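Local coordinates for secreted protein ASP-2 (Necator americanus, PDB 1U53) that is a secreted PR-1-like protein of the CAP superfamily from a human hookworm, studied as a vaccine antigen, whose molecular function is not firmly established, at residues A36-P45 / L112-L121; A63-K73 / Y149-V160. All coordinates share one frame; numbering follows the deposited sequence.

Interaction 1 (A36-P45 / L112-L121); sequences AKDGAGGNAP and LAEKGVGQNL
An Asx turn on Asp38, set at the start of a type I beta turn from Asp38 to Gly41, meets the C-terminal end of helix 111-115 and the loop that follows it. The carboxylate grips two successive amides of that loop: Val117 N donates to Asp38 OD1 (2.9 Å, 165°) on the syn side, somewhat out of the carboxylate plane, and Gly118 N to the syn lone pair of Asp38 OD2 (2.9 Å). Ala40 N reaches OD1 from above that plane, closing the Asx turn, and a water links OD2 to Gly118 O. Aspartate suits the place because its short side chain, with CG anti to the backbone N (chi1 -175°), brings both oxygens to the loop. Beside it Gly39 N bonds to Leu112 O (2.9 Å); a CB on Gly39 would clash with Ala113 O. Gly116 ends the helix with positive phi and lies against Ala40 N, where a side chain would also clash. Leu112 CD1 packs on Asp38 CG at 3.5 Å, while its CD2 meets the methyls of Ala36 and Ala44. Farther along, Pro45 CG rests on Leu121 CD1 (4.0 Å). An Asx-turn carboxylate thus holds the loop leaving helix 111-115 to the loop between helix 14-32 and strand 54-55 of the CAP domain.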
loop_
_atom_site.group_PDB
_atom_site.type_symbol
_atom_site.label_atom_id
_atom_site.label_comp_id
_atom_site.label_asym_id
_atom_site.label_seq_id
_atom_site.Cartn_x
_atom_site.Cartn_y
_atom_site.Cartn_z
ATOM N N ALA A 36 6.289 -14.022 3.526
ATOM C CA ALA A 36 4.872 -13.713 3.799
ATOM C C ALA A 36 3.928 -14.860 3.551
ATOM O O ALA A 36 3.820 -15.333 2.403
ATOM C CB ALA A 36 4.407 -12.485 2.937
ATOM N N LYS A 37 3.206 -15.300 4.591
ATOM C CA LYS A 37 2.261 -16.410 4.434
ATOM C C LYS A 37 1.141 -16.066 3.476
ATOM O O LYS A 37 0.576 -14.964 3.525
ATOM C CB LYS A 37 1.677 -16.802 5.798
ATOM C CG LYS A 37 0.904 -18.116 5.729
ATOM C CD LYS A 37 1.855 -19.255 5.321
ATOM C CE LYS A 37 1.159 -20.629 5.224
ATOM N NZ LYS A 37 0.204 -20.780 4.098
ATOM N N ASP A 38 0.789 -17.015 2.600
ATOM C CA ASP A 38 -0.271 -16.807 1.639
ATOM C C ASP A 38 -1.399 -17.794 1.992
ATOM O O ASP A 38 -1.132 -18.994 2.219
ATOM C CB ASP A 38 0.329 -17.124 0.257
ATOM C CG ASP A 38 -0.607 -16.847 -0.900
ATOM O OD1 ASP A 38 -1.836 -16.865 -0.722
ATOM O OD2 ASP A 38 -0.082 -16.640 -2.016
ATOM N N GLY A 39 -2.633 -17.294 2.123
ATOM C CA GLY A 39 -3.777 -18.178 2.441
ATOM C C GLY A 39 -4.041 -19.233 1.379
ATOM O O GLY A 39 -4.736 -20.225 1.683
ATOM N N ALA A 40 -3.492 -19.047 0.166
ATOM C CA ALA A 40 -3.608 -20.067 -0.911
ATOM C C ALA A 40 -2.710 -21.264 -0.652
ATOM O O ALA A 40 -2.847 -22.303 -1.343
ATOM C CB ALA A 40 -3.293 -19.465 -2.276
ATOM N N GLY A 41 -1.766 -21.117 0.281
ATOM C CA GLY A 41 -0.776 -22.156 0.585
ATOM C C GLY A 41 0.656 -21.666 0.474
ATOM O O GLY A 41 0.984 -20.843 -0.399
ATOM N N GLY A 42 1.528 -22.174 1.331
ATOM C CA GLY A 42 2.910 -21.708 1.296
ATOM C C GLY A 42 2.985 -20.210 1.532
ATOM O O GLY A 42 2.084 -19.611 2.183
ATOM N N ASN A 43 4.078 -19.632 1.049
ATOM C CA ASN A 43 4.255 -18.195 1.131
ATOM C C ASN A 43 4.091 -17.521 -0.220
ATOM O O ASN A 43 4.188 -18.164 -1.277
ATOM C CB ASN A 43 5.664 -17.899 1.675
ATOM C CG ASN A 43 5.808 -18.255 3.151
ATOM O OD1 ASN A 43 4.861 -18.745 3.780
ATOM N ND2 ASN A 43 7.021 -18.044 3.708
ATOM N N ALA A 44 3.934 -16.207 -0.219
ATOM C CA ALA A 44 3.977 -15.485 -1.505
ATOM C C ALA A 44 5.345 -15.695 -2.173
ATOM O O ALA A 44 6.374 -15.882 -1.500
ATOM C CB ALA A 44 3.675 -13.987 -1.271
ATOM N N PRO A 45 5.370 -15.729 -3.509
ATOM C CA PRO A 45 6.693 -15.892 -4.125
ATOM C C PRO A 45 7.669 -14.754 -3.922
ATOM O O PRO A 45 7.258 -13.603 -3.821
ATOM C CB PRO A 45 6.400 -15.987 -5.633
ATOM C CG PRO A 45 4.982 -15.641 -5.811
ATOM C CD PRO A 45 4.269 -15.722 -4.485
ATOM N N LEU A 112 -3.749 -11.089 1.960
ATOM C CA LEU A 112 -2.924 -12.188 1.426
ATOM C C LEU A 112 -3.122 -13.436 2.298
ATOM O O LEU A 112 -3.421 -14.505 1.769
ATOM C CB LEU A 112 -1.436 -11.780 1.436
ATOM C CG LEU A 112 -0.428 -12.905 1.102
ATOM C CD1 LEU A 112 -0.632 -13.443 -0.329
ATOM C CD2 LEU A 112 1.008 -12.359 1.347
ATOM N N ALA A 113 -2.985 -13.292 3.605
ATOM C CA ALA A 113 -3.134 -14.453 4.506
ATOM C C ALA A 113 -4.567 -14.952 4.625
ATOM O O ALA A 113 -4.793 -16.173 4.735
ATOM C CB ALA A 113 -2.607 -14.132 5.889
ATOM N N GLU A 114 -5.531 -14.041 4.655
ATOM C CA GLU A 114 -6.933 -14.478 4.802
ATOM C C GLU A 114 -7.616 -15.019 3.567
ATOM O O GLU A 114 -8.335 -16.051 3.663
ATOM C CB GLU A 114 -7.794 -13.353 5.366
ATOM C CG GLU A 114 -9.208 -13.864 5.737
ATOM C CD GLU A 114 -10.195 -12.754 6.076
ATOM O OE1 GLU A 114 -9.779 -11.578 6.199
ATOM O OE2 GLU A 114 -11.412 -13.073 6.226
ATOM N N LYS A 115 -7.475 -14.320 2.441
ATOM C CA LYS A 115 -8.148 -14.677 1.191
ATOM C C LYS A 115 -7.272 -15.525 0.269
ATOM O O LYS A 115 -7.814 -16.307 -0.534
ATOM C CB LYS A 115 -8.625 -13.440 0.433
ATOM C CG LYS A 115 -9.523 -12.523 1.333
ATOM C CD LYS A 115 -10.604 -13.300 2.033
ATOM C CE LYS A 115 -11.779 -12.389 2.437
ATOM N NZ LYS A 115 -12.759 -13.125 3.313
ATOM N N GLY A 116 -5.942 -15.346 0.308
ATOM C CA GLY A 116 -5.061 -16.101 -0.577
ATOM C C GLY A 116 -4.879 -15.429 -1.932
ATOM O O GLY A 116 -5.821 -14.833 -2.485
ATOM N N VAL A 117 -3.662 -15.492 -2.467
ATOM C CA VAL A 117 -3.420 -14.991 -3.803
ATOM C C VAL A 117 -2.925 -16.141 -4.689
ATOM O O VAL A 117 -3.515 -16.424 -5.747
ATOM C CB VAL A 117 -2.350 -13.892 -3.745
ATOM C CG1 VAL A 117 -1.836 -13.562 -5.128
ATOM C CG2 VAL A 117 -2.965 -12.650 -3.058
ATOM N N GLY A 118 -1.869 -16.808 -4.239
ATOM C CA GLY A 118 -1.303 -17.925 -5.036
ATOM C C GLY A 118 -0.057 -17.572 -5.793
ATOM O O GLY A 118 0.461 -16.437 -5.691
ATOM N N GLN A 119 0.456 -18.534 -6.569
ATOM C CA GLN A 119 1.766 -18.322 -7.223
ATOM C C GLN A 119 1.652 -17.609 -8.560
ATOM O O GLN A 119 2.655 -17.100 -9.084
ATOM C CB GLN A 119 2.468 -19.661 -7.444
ATOM C CG GLN A 119 2.754 -20.425 -6.190
ATOM C CD GLN A 119 3.499 -19.601 -5.184
ATOM O OE1 GLN A 119 4.704 -19.341 -5.340
ATOM N NE2 GLN A 119 2.787 -19.158 -4.135
ATOM N N ASN A 120 0.444 -17.536 -9.129
ATOM C CA ASN A 120 0.257 -16.771 -10.358
ATOM C C ASN A 120 -0.144 -15.346 -10.027
ATOM O O ASN A 120 -1.264 -15.104 -9.547
ATOM C CB ASN A 120 -0.860 -17.363 -11.240
ATOM C CG ASN A 120 -0.977 -16.661 -12.591
ATOM O OD1 ASN A 120 -0.397 -15.596 -12.819
ATOM N ND2 ASN A 120 -1.700 -17.307 -13.529
ATOM N N LEU A 121 0.747 -14.412 -10.332
ATOM C CA LEU A 121 0.557 -13.028 -9.872
ATOM C C LEU A 121 -0.113 -12.142 -10.882
ATOM O O LEU A 121 -0.195 -10.912 -10.695
ATOM C CB LEU A 121 1.895 -12.436 -9.421
ATOM C CG LEU A 121 2.590 -13.240 -8.337
ATOM C CD1 LEU A 121 3.861 -12.476 -7.974
ATOM C CD2 LEU A 121 1.673 -13.405 -7.108
HETATM O O HOH W 1 1.156 -14.781 -3.644
HETATM O O HOH W 2 0.458 -20.095 -3.030
#

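Interaction 2 (A63-K73 / Y149-V160); sequences AMNNAKQCVFK and YVEACSNMCYVV
The Tyr149 ring carries Met64 CG over the centre of one face, 3.6 Å from the ring centroid in a CH-pi contact, with Met64 SD placed obliquely in a Met-aromatic contact; Glu151 OE1 lies in plane at its edge. Met64 CG stands anti to its own N (chi1 -177°), which carries the flexible thioether across the ring. The Tyr158 ring has Val160 CG2 over one face, offset toward the rim, and Asn66 OD1 and Ala67 O at its edge. It meets Phe72 rim to rim, the planes 61° apart. Tyrosine suits this place because its OH both donates to Asn66 OD1 (2.7 Å) and accepts from Lys73 N (3.2 Å), tying the helix to the chain beyond it. The small Ala67 methyl sits among Tyr149, Glu151 and Val160, letting the helix lie close to the strands. Lys68, bent at chi2, returns NZ to Glu151 OE1 in a salt bridge (2.9 Å) and to Tyr149 OH (3.1 Å), which also bonds to Asn10 O. The Cys70 SG to Cys153 SG disulfide (2.1 Å, chi3 -86°) clamps the helix exit to the hairpin turn. Helix 57-67 thus covers one face of hairpin 145-164, while helices 14-32 and 97-109 touch the other, as in the alpha-beta-alpha sandwich of CAP proteins.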
loop_
_atom_site.group_PDB
_atom_site.type_symbol
_atom_site.label_atom_id
_atom_site.label_comp_id
_atom_site.label_asym_id
_atom_site.label_seq_id
_atom_site.Cartn_x
_atom_site.Cartn_y
_atom_site.Cartn_z
ATOM N N ALA A 63 -4.881 12.259 -1.344
ATOM C CA ALA A 63 -5.501 11.345 -0.374
ATOM C C ALA A 63 -6.334 12.117 0.640
ATOM O O ALA A 63 -7.488 11.740 0.982
ATOM C CB ALA A 63 -4.419 10.509 0.325
ATOM N N MET A 64 -5.769 13.224 1.124
ATOM C CA MET A 64 -6.474 14.179 1.977
ATOM C C MET A 64 -7.778 14.691 1.393
ATOM O O MET A 64 -8.789 14.803 2.106
ATOM C CB MET A 64 -5.548 15.380 2.319
ATOM C CG MET A 64 -6.211 16.364 3.273
ATOM S SD MET A 64 -5.048 17.727 3.575
ATOM C CE MET A 64 -5.035 18.538 1.979
ATOM N N ASN A 65 -7.764 15.055 0.101
ATOM C CA ASN A 65 -8.960 15.549 -0.539
ATOM C C ASN A 65 -10.096 14.523 -0.425
ATOM O O ASN A 65 -11.249 14.900 -0.334
ATOM C CB ASN A 65 -8.695 15.847 -2.017
ATOM C CG ASN A 65 -7.803 17.051 -2.222
ATOM O OD1 ASN A 65 -7.561 17.810 -1.285
ATOM N ND2 ASN A 65 -7.256 17.204 -3.435
ATOM N N ASN A 66 -9.767 13.228 -0.461
ATOM C CA ASN A 66 -10.775 12.194 -0.259
ATOM C C ASN A 66 -11.145 12.120 1.205
ATOM O O ASN A 66 -12.310 12.309 1.585
ATOM C CB ASN A 66 -10.216 10.833 -0.745
ATOM C CG ASN A 66 -11.221 9.676 -0.607
ATOM O OD1 ASN A 66 -12.160 9.752 0.173
ATOM N ND2 ASN A 66 -11.004 8.588 -1.371
ATOM N N ALA A 67 -10.145 11.891 2.041
ATOM C CA ALA A 67 -10.428 11.739 3.494
ATOM C C ALA A 67 -11.274 12.873 4.046
ATOM O O ALA A 67 -12.155 12.602 4.809
ATOM C CB ALA A 67 -9.144 11.599 4.281
ATOM N N LYS A 68 -10.989 14.127 3.691
ATOM C CA LYS A 68 -11.682 15.249 4.331
ATOM C C LYS A 68 -13.179 15.266 4.052
ATOM O O LYS A 68 -13.933 15.936 4.768
ATOM C CB LYS A 68 -11.088 16.580 3.865
ATOM C CG LYS A 68 -9.711 16.836 4.469
ATOM C CD LYS A 68 -9.883 17.204 5.913
ATOM C CE LYS A 68 -8.665 17.888 6.511
ATOM N NZ LYS A 68 -8.762 17.883 8.003
ATOM N N GLN A 69 -13.637 14.592 2.992
ATOM C CA GLN A 69 -15.087 14.567 2.725
ATOM C C GLN A 69 -15.876 13.663 3.673
ATOM O O GLN A 69 -17.111 13.749 3.745
ATOM C CB GLN A 69 -15.355 14.117 1.305
ATOM C CG GLN A 69 -14.685 14.942 0.240
ATOM C CD GLN A 69 -14.838 14.315 -1.129
ATOM O OE1 GLN A 69 -15.969 14.032 -1.586
ATOM N NE2 GLN A 69 -13.720 14.100 -1.807
ATOM N N CYS A 70 -15.177 12.778 4.395
ATOM C CA CYS A 70 -15.775 11.956 5.441
ATOM C C CYS A 70 -16.920 11.089 4.899
ATOM O O CYS A 70 -17.939 10.915 5.543
ATOM C CB CYS A 70 -16.238 12.836 6.620
ATOM S SG CYS A 70 -14.816 13.361 7.614
ATOM N N VAL A 71 -16.729 10.591 3.680
ATOM C CA VAL A 71 -17.591 9.585 3.051
ATOM C C VAL A 71 -16.659 8.437 2.689
ATOM O O VAL A 71 -15.620 8.637 2.036
ATOM C CB VAL A 71 -18.246 10.096 1.786
ATOM C CG1 VAL A 71 -19.148 9.015 1.218
ATOM C CG2 VAL A 71 -19.094 11.368 2.109
ATOM N N PHE A 72 -17.001 7.249 3.159
ATOM C CA PHE A 72 -16.166 6.070 2.860
ATOM C C PHE A 72 -16.392 5.666 1.404
ATOM O O PHE A 72 -17.346 4.937 1.096
ATOM C CB PHE A 72 -16.563 4.918 3.790
ATOM C CG PHE A 72 -15.672 3.690 3.675
ATOM C CD1 PHE A 72 -14.382 3.686 4.190
ATOM C CD2 PHE A 72 -16.121 2.545 3.041
ATOM C CE1 PHE A 72 -13.591 2.549 4.070
ATOM C CE2 PHE A 72 -15.324 1.390 2.931
ATOM C CZ PHE A 72 -14.053 1.404 3.423
ATOM N N LYS A 73 -15.532 6.145 0.501
ATOM C CA LYS A 73 -15.741 5.884 -0.918
ATOM C C LYS A 73 -14.451 6.134 -1.669
ATOM O O LYS A 73 -13.735 7.101 -1.409
ATOM C CB LYS A 73 -16.833 6.828 -1.477
ATOM C CG LYS A 73 -17.360 6.379 -2.852
ATOM C CD LYS A 73 -18.228 7.469 -3.494
ATOM C CE LYS A 73 -18.753 6.996 -4.860
ATOM N NZ LYS A 73 -19.285 5.601 -4.798
ATOM N N TYR A 149 -3.659 10.047 4.276
ATOM C CA TYR A 149 -4.228 10.988 5.242
ATOM C C TYR A 149 -5.218 10.251 6.125
ATOM O O TYR A 149 -5.959 9.376 5.636
ATOM C CB TYR A 149 -4.896 12.150 4.505
ATOM C CG TYR A 149 -5.185 13.352 5.394
ATOM C CD1 TYR A 149 -4.220 14.352 5.566
ATOM C CD2 TYR A 149 -6.399 13.463 6.080
ATOM C CE1 TYR A 149 -4.477 15.415 6.416
ATOM C CE2 TYR A 149 -6.653 14.521 6.913
ATOM C CZ TYR A 149 -5.699 15.503 7.075
ATOM O OH TYR A 149 -5.968 16.599 7.892
ATOM N N VAL A 150 -5.251 10.615 7.413
ATOM C CA VAL A 150 -6.185 10.068 8.416
ATOM C C VAL A 150 -7.010 11.215 8.924
ATOM O O VAL A 150 -6.450 12.246 9.397
ATOM C CB VAL A 150 -5.454 9.452 9.599
ATOM C CG1 VAL A 150 -6.439 8.891 10.628
ATOM C CG2 VAL A 150 -4.442 8.374 9.114
ATOM N N GLU A 151 -8.325 11.069 8.794
ATOM C CA GLU A 151 -9.262 12.109 9.215
ATOM C C GLU A 151 -10.152 11.605 10.323
ATOM O O GLU A 151 -10.746 10.542 10.204
ATOM C CB GLU A 151 -10.140 12.525 8.031
ATOM C CG GLU A 151 -11.178 13.640 8.344
ATOM C CD GLU A 151 -10.596 15.022 8.623
ATOM O OE1 GLU A 151 -9.366 15.171 8.717
ATOM O OE2 GLU A 151 -11.412 15.980 8.808
ATOM N N ALA A 152 -10.307 12.412 11.380
ATOM C CA ALA A 152 -11.246 12.066 12.430
ATOM C C ALA A 152 -12.571 12.654 12.062
ATOM O O ALA A 152 -12.822 13.841 12.331
ATOM C CB ALA A 152 -10.793 12.638 13.761
ATOM N N CYS A 153 -13.426 11.847 11.438
ATOM C CA CYS A 153 -14.728 12.322 11.032
ATOM C C CYS A 153 -15.676 12.190 12.196
ATOM O O CYS A 153 -15.312 11.670 13.257
ATOM C CB CYS A 153 -15.242 11.493 9.870
ATOM S SG CYS A 153 -14.198 11.561 8.426
ATOM N N SER A 154 -16.909 12.630 12.013
ATOM C CA SER A 154 -17.833 12.641 13.150
ATOM C C SER A 154 -18.055 11.233 13.695
ATOM O O SER A 154 -18.068 11.026 14.921
ATOM C CB SER A 154 -19.165 13.267 12.741
ATOM O OG SER A 154 -18.954 14.620 12.366
ATOM N N ASN A 155 -18.204 10.266 12.794
ATOM C CA ASN A 155 -18.544 8.900 13.186
ATOM C C ASN A 155 -17.602 7.797 12.737
ATOM O O ASN A 155 -17.937 6.620 12.866
ATOM C CB ASN A 155 -19.963 8.554 12.724
ATOM C CG ASN A 155 -21.013 9.239 13.573
ATOM O OD1 ASN A 155 -20.688 10.041 14.451
ATOM N ND2 ASN A 155 -22.264 8.915 13.340
ATOM N N MET A 156 -16.430 8.164 12.230
ATOM C CA MET A 156 -15.435 7.167 11.850
ATOM C C MET A 156 -14.069 7.827 11.818
ATOM O O MET A 156 -13.959 9.045 11.647
ATOM C CB MET A 156 -15.710 6.580 10.453
ATOM C CG MET A 156 -15.628 7.645 9.330
ATOM S SD MET A 156 -15.834 6.838 7.720
ATOM C CE MET A 156 -16.103 8.306 6.736
ATOM N N CYS A 157 -13.039 7.008 11.950
ATOM C CA CYS A 157 -11.681 7.456 11.681
ATOM C C CYS A 157 -11.468 6.958 10.256
ATOM O O CYS A 157 -11.604 5.753 10.020
ATOM C CB CYS A 157 -10.686 6.786 12.640
ATOM S SG CYS A 157 -8.963 7.178 12.201
ATOM N N TYR A 158 -11.211 7.869 9.299
ATOM C CA TYR A 158 -11.209 7.504 7.881
ATOM C C TYR A 158 -9.797 7.671 7.311
ATOM O O TYR A 158 -9.186 8.731 7.445
ATOM C CB TYR A 158 -12.232 8.385 7.141
ATOM C CG TYR A 158 -12.359 8.144 5.662
ATOM C CD1 TYR A 158 -12.309 6.845 5.131
ATOM C CD2 TYR A 158 -12.627 9.189 4.795
ATOM C CE1 TYR A 158 -12.446 6.609 3.757
ATOM C CE2 TYR A 158 -12.736 8.966 3.405
ATOM C CZ TYR A 158 -12.658 7.686 2.898
ATOM O OH TYR A 158 -12.800 7.483 1.539
ATOM N N VAL A 159 -9.269 6.588 6.717
ATOM C CA VAL A 159 -7.871 6.551 6.262
ATOM C C VAL A 159 -7.885 6.335 4.781
ATOM O O VAL A 159 -8.523 5.398 4.282
ATOM C CB VAL A 159 -7.134 5.353 6.886
ATOM C CG1 VAL A 159 -5.719 5.204 6.351
ATOM C CG2 VAL A 159 -7.146 5.474 8.439
ATOM N N VAL A 160 -7.121 7.143 4.086
ATOM C CA VAL A 160 -6.949 6.971 2.659
ATOM C C VAL A 160 -5.470 7.008 2.355
ATOM O O VAL A 160 -4.784 7.943 2.743
ATOM C CB VAL A 160 -7.641 8.151 1.922
ATOM C CG1 VAL A 160 -7.462 8.058 0.387
ATOM C CG2 VAL A 160 -9.122 8.163 2.219
HETATM O O HOH W 3 -13.559 16.792 7.248
#

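Overall arrangement
Interactions 1 and 2 lie on opposite sides of the chain's centre, their own centres about 30 Å apart and their nearest atoms about 14 Å apart, so they do not touch. Their segments alternate along the chain: 36-45, 63-73, 112-121, then 149-160. Interaction 1 joins the loop after helix 14-32 to the end of helix 111-115 and the loop beyond it, whereas interaction 2 packs helix 57-67 on the central sheet. Helix 14-32 spans the two neighbourhoods, touching Ala36 in the first and reaching Val150 and Val159 on the hairpin face turned away from helix 57-67. The interleaved order is consistent with a single compact CAP domain, built from sequence-distant pieces rather than from two independent halves.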